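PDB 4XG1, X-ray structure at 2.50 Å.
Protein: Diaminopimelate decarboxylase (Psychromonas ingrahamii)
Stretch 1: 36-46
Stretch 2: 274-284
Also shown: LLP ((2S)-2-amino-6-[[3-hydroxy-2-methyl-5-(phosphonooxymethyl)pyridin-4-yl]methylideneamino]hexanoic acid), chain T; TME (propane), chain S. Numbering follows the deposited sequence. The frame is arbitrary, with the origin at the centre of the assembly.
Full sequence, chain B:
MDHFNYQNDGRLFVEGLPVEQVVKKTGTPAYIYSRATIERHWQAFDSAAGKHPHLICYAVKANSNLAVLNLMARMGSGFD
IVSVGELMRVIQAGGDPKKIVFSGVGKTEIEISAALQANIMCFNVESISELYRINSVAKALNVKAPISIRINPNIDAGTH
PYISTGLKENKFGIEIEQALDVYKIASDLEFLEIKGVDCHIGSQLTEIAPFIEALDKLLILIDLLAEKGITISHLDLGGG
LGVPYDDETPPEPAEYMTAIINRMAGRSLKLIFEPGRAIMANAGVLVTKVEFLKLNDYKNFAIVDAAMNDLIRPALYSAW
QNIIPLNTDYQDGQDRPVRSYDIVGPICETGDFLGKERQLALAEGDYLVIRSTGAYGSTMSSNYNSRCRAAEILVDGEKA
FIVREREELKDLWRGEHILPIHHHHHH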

# COMPACT_ATOMS: atom_id res chain seq x y z
N ALA B 36 11.91 -23.55 7.03
CA ALA B 36 12.89 -24.31 6.30
C ALA B 36 13.21 -23.64 4.96
O ALA B 36 14.37 -23.51 4.59
CB ALA B 36 12.40 -25.73 6.06
N THR B 37 12.18 -23.21 4.24
CA THR B 37 12.41 -22.55 2.97
C THR B 37 13.20 -21.28 3.14
O THR B 37 14.06 -20.98 2.34
CB THR B 37 11.10 -22.20 2.31
OG1 THR B 37 10.29 -23.38 2.20
CG2 THR B 37 11.35 -21.59 0.91
N ILE B 38 12.94 -20.51 4.20
CA ILE B 38 13.67 -19.27 4.43
C ILE B 38 15.15 -19.56 4.65
O ILE B 38 16.05 -18.91 4.08
CB ILE B 38 13.13 -18.50 5.65
CG1 ILE B 38 11.73 -17.98 5.35
CG2 ILE B 38 14.02 -17.34 6.02
CD1 ILE B 38 10.94 -17.58 6.57
N GLU B 39 15.40 -20.55 5.51
CA GLU B 39 16.76 -20.92 5.88
C GLU B 39 17.50 -21.50 4.67
O GLU B 39 18.59 -21.09 4.35
CB GLU B 39 16.70 -21.91 7.05
CG GLU B 39 16.35 -21.17 8.34
CD GLU B 39 16.26 -22.04 9.57
OE1 GLU B 39 16.07 -23.28 9.45
OE2 GLU B 39 16.34 -21.46 10.67
N ARG B 40 16.87 -22.41 3.97
CA ARG B 40 17.48 -22.98 2.80
C ARG B 40 17.88 -21.89 1.83
O ARG B 40 19.00 -21.91 1.32
CB ARG B 40 16.53 -23.94 2.12
CG ARG B 40 17.18 -24.79 1.08
CD ARG B 40 16.14 -25.75 0.54
NE ARG B 40 15.34 -25.11 -0.50
CZ ARG B 40 14.18 -25.58 -0.98
NH1 ARG B 40 13.63 -26.71 -0.50
NH2 ARG B 40 13.57 -24.92 -1.97
N HIS B 41 16.98 -20.93 1.60
CA HIS B 41 17.23 -19.89 0.60
C HIS B 41 18.34 -18.94 1.02
O HIS B 41 19.12 -18.52 0.19
CB HIS B 41 15.96 -19.13 0.25
CG HIS B 41 15.06 -19.87 -0.69
ND1 HIS B 41 13.78 -19.45 -0.96
CD2 HIS B 41 15.23 -21.01 -1.41
CE1 HIS B 41 13.21 -20.28 -1.82
NE2 HIS B 41 14.07 -21.25 -2.10
N TRP B 42 18.45 -18.65 2.31
CA TRP B 42 19.53 -17.79 2.78
C TRP B 42 20.86 -18.53 2.65
O TRP B 42 21.86 -17.96 2.26
CB TRP B 42 19.33 -17.38 4.22
CG TRP B 42 20.36 -16.40 4.71
CD1 TRP B 42 20.27 -15.05 4.69
CD2 TRP B 42 21.63 -16.71 5.30
NE1 TRP B 42 21.41 -14.48 5.25
CE2 TRP B 42 22.25 -15.49 5.62
CE3 TRP B 42 22.29 -17.91 5.58
CZ2 TRP B 42 23.48 -15.44 6.21
CZ3 TRP B 42 23.52 -17.86 6.16
CH2 TRP B 42 24.10 -16.65 6.49
N GLN B 43 20.86 -19.81 3.02
CA GLN B 43 22.07 -20.65 2.96
C GLN B 43 22.55 -20.88 1.54
O GLN B 43 23.74 -20.76 1.28
CB GLN B 43 21.83 -22.00 3.66
CG GLN B 43 22.33 -21.96 5.09
CD GLN B 43 21.48 -22.78 6.03
OE1 GLN B 43 20.59 -23.54 5.59
NE2 GLN B 43 21.79 -22.69 7.32
N ALA B 44 21.63 -21.16 0.62
CA ALA B 44 21.96 -21.26 -0.80
C ALA B 44 22.84 -20.10 -1.22
O ALA B 44 23.85 -20.33 -1.87
CB ALA B 44 20.73 -21.30 -1.65
N PHE B 45 22.52 -18.89 -0.76
CA PHE B 45 23.36 -17.74 -1.03
C PHE B 45 24.69 -17.75 -0.27
O PHE B 45 25.74 -17.41 -0.81
CB PHE B 45 22.64 -16.43 -0.62
CG PHE B 45 21.81 -15.78 -1.71
CD1 PHE B 45 22.41 -15.04 -2.67
CD2 PHE B 45 20.42 -15.92 -1.73
CE1 PHE B 45 21.68 -14.44 -3.67
CE2 PHE B 45 19.68 -15.34 -2.73
CZ PHE B 45 20.32 -14.59 -3.71
N ASP B 46 24.62 -18.04 1.02
CA ASP B 46 25.79 -17.94 1.88
C ASP B 46 26.84 -18.99 1.53
O ASP B 46 28.01 -18.67 1.34
CB ASP B 46 25.37 -18.13 3.32
CG ASP B 46 26.49 -17.87 4.28
OD1 ASP B 46 27.02 -16.73 4.28
OD2 ASP B 46 26.79 -18.82 5.06
N GLU B 274 22.66 -8.07 -1.08
CA GLU B 274 21.45 -7.57 -0.44
C GLU B 274 20.20 -8.22 -0.97
O GLU B 274 19.27 -7.55 -1.34
CB GLU B 274 21.36 -6.07 -0.66
CG GLU B 274 22.49 -5.25 -0.06
CD GLU B 274 22.36 -3.78 -0.41
OE1 GLU B 274 21.62 -3.43 -1.36
OE2 GLU B 274 22.98 -2.94 0.25
N PRO B 275 20.17 -9.56 -1.06
CA PRO B 275 18.97 -10.13 -1.63
C PRO B 275 17.72 -9.99 -0.72
O PRO B 275 17.81 -10.12 0.49
CB PRO B 275 19.36 -11.61 -1.78
CG PRO B 275 20.29 -11.84 -0.65
CD PRO B 275 21.10 -10.59 -0.58
N GLY B 276 16.55 -9.84 -1.34
CA GLY B 276 15.27 -9.88 -0.63
C GLY B 276 14.32 -10.91 -1.19
O GLY B 276 14.12 -11.99 -0.61
N ARG B 277 13.79 -10.59 -2.36
CA ARG B 277 12.87 -11.49 -3.06
C ARG B 277 13.37 -12.94 -3.18
O ARG B 277 12.62 -13.87 -2.92
CB ARG B 277 12.59 -10.93 -4.45
CG ARG B 277 11.50 -11.65 -5.21
CD ARG B 277 11.38 -11.21 -6.67
NE ARG B 277 11.56 -9.79 -6.90
CZ ARG B 277 10.61 -8.86 -6.89
NH1 ARG B 277 9.35 -9.12 -6.63
NH2 ARG B 277 10.97 -7.60 -7.12
N ALA B 278 14.62 -13.12 -3.56
CA ALA B 278 15.16 -14.45 -3.84
C ALA B 278 15.16 -15.30 -2.58
O ALA B 278 14.97 -16.52 -2.64
CB ALA B 278 16.56 -14.35 -4.38
N ILE B 279 15.28 -14.65 -1.43
CA ILE B 279 15.15 -15.38 -0.18
C ILE B 279 13.71 -15.63 0.23
O ILE B 279 13.37 -16.72 0.64
CB ILE B 279 15.91 -14.69 0.95
CG1 ILE B 279 17.40 -14.79 0.65
CG2 ILE B 279 15.60 -15.34 2.29
CD1 ILE B 279 18.25 -13.97 1.59
N MET B 280 12.84 -14.65 0.12
CA MET B 280 11.50 -14.75 0.76
C MET B 280 10.33 -15.06 -0.13
O MET B 280 9.33 -15.58 0.35
CB MET B 280 11.19 -13.47 1.51
CG MET B 280 12.06 -13.23 2.72
SD MET B 280 11.88 -14.46 4.00
CE MET B 280 10.11 -14.66 4.15
N ALA B 281 10.42 -14.74 -1.42
CA ALA B 281 9.21 -14.78 -2.26
C ALA B 281 8.45 -16.08 -2.11
O ALA B 281 7.29 -16.10 -1.71
CB ALA B 281 9.55 -14.54 -3.69
N ASN B 282 9.12 -17.18 -2.38
CA ASN B 282 8.45 -18.48 -2.36
C ASN B 282 8.56 -19.18 -1.02
O ASN B 282 8.11 -20.32 -0.88
CB ASN B 282 8.99 -19.34 -3.49
CG ASN B 282 8.47 -18.89 -4.84
OD1 ASN B 282 7.27 -18.69 -5.02
ND2 ASN B 282 9.38 -18.69 -5.80
N ALA B 283 9.09 -18.49 -0.01
CA ALA B 283 9.01 -18.94 1.39
C ALA B 283 7.68 -18.60 2.08
O ALA B 283 7.53 -18.93 3.25
CB ALA B 283 10.15 -18.37 2.21
N GLY B 284 6.72 -18.01 1.35
CA GLY B 284 5.42 -17.71 1.93
C GLY B 284 4.26 -17.79 0.96
O GLY B 284 4.42 -17.61 -0.23
N1 LLP T . 18.85 -3.30 -2.12
C2 LLP T . 18.30 -2.14 -2.47
C2' LLP T . 19.11 -0.87 -2.34
C3 LLP T . 16.90 -2.15 -2.94
O3 LLP T . 16.31 -1.00 -3.34
C4 LLP T . 16.18 -3.42 -3.03
C4' LLP T . 14.78 -3.54 -3.53
C5 LLP T . 16.90 -4.64 -2.62
C6 LLP T . 18.21 -4.50 -2.16
C5' LLP T . 16.28 -6.01 -2.64
OP4 LLP T . 15.88 -6.39 -3.90
P LLP T . 15.25 -7.83 -4.23
OP1 LLP T . 14.19 -8.02 -3.15
OP2 LLP T . 14.80 -7.81 -5.70
OP3 LLP T . 16.41 -8.85 -4.26
N LLP T . 7.67 -3.77 -4.28
CA LLP T . 8.36 -4.42 -5.47
CB LLP T . 9.80 -4.78 -5.14
CG LLP T . 10.85 -3.77 -5.56
CD LLP T . 11.83 -3.46 -4.45
CE LLP T . 13.00 -2.61 -4.99
NZ LLP T . 14.15 -2.36 -4.11
C LLP T . 7.65 -5.72 -5.79
O LLP T . 6.75 -6.15 -5.09
OXT LLP T . 7.95 -6.41 -6.75
C1 TME S . 16.05 -25.99 7.56
C2 TME S . 16.52 -25.53 6.15
C3 TME S . 15.98 -26.36 4.97

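Stretch 1 is an unbroken helix, and the residues that meet stretch 2 recur at the spacing expected of one helical face: Thr37, Ile38, His41, Trp42 and Phe45. Ala36, Glu39 and Arg40 stay out of the contact; each instead lies near the bound propane.

Thr37 opens the interface with its methyl rather than its hydroxyl. With chi1 in the m well, CG2 lies 3.6 Å from CA of Ala283 and 3.7 Å from its CB, while OG1 is hydrogen-bonded to a residue just outside the stretch. The CA atoms of Thr37 and Ala283 are 5.2 Å apart, and the partner at this close approach is an alanine.

The CA-to-CB bond of Ile38 points sideways relative to stretch 2, and its side chain also reaches Ala283: its CG1 is 3.5 Å from CB of Ala283 and 3.8 Å from SD of Met280. The CA-to-CB bond of Met280 points away from stretch 1, yet three successive m torsions fold the chain so that its end comes nearer. A flexible side chain thus fills space that its backbone direction alone would not reach.

His41 supplies the one hydrogen bond across the contact. Its ND1 donates to O of Ile279 at 3.2 Å, with an N-H...acceptor angle of 153°, and the acceptor lies at the ring edge, near the ring plane, as an in-plane N-H requires. This polar link is made at another close backbone approach, with 5.0 Å between the CA atoms of His41 and Ile279, and it takes up a main-chain carbonyl of the short helix in stretch 2.

The same Ile279 is the knob of the packing. Its side chain sits in a hole formed by Ile38, His41, Trp42 and Phe45, and it has the largest covered area in the contact. Trp42 forms part of the wall, with CD1 3.9 Å from CD1 of Ile279.

Phe45 closes the row with three neighbours around one ring. Pro275 lies over a face: its CG is 4.0 Å from the centroid of the Phe45 ring and 6° off the normal, a nearly ideal CH-pi placement. Ala278 meets the edge, its CB 3.7 Å from CE2 of Phe45, and CG1 of Ile279 approaches CD2 of Phe45 at 4.0 Å. Just beyond Pro275, the backbone turns to the cofactor: N of Gly276 donates to OP3 of LLP at 3.1 Å, and N of Arg277 to OP1 of LLP at 2.7 Å.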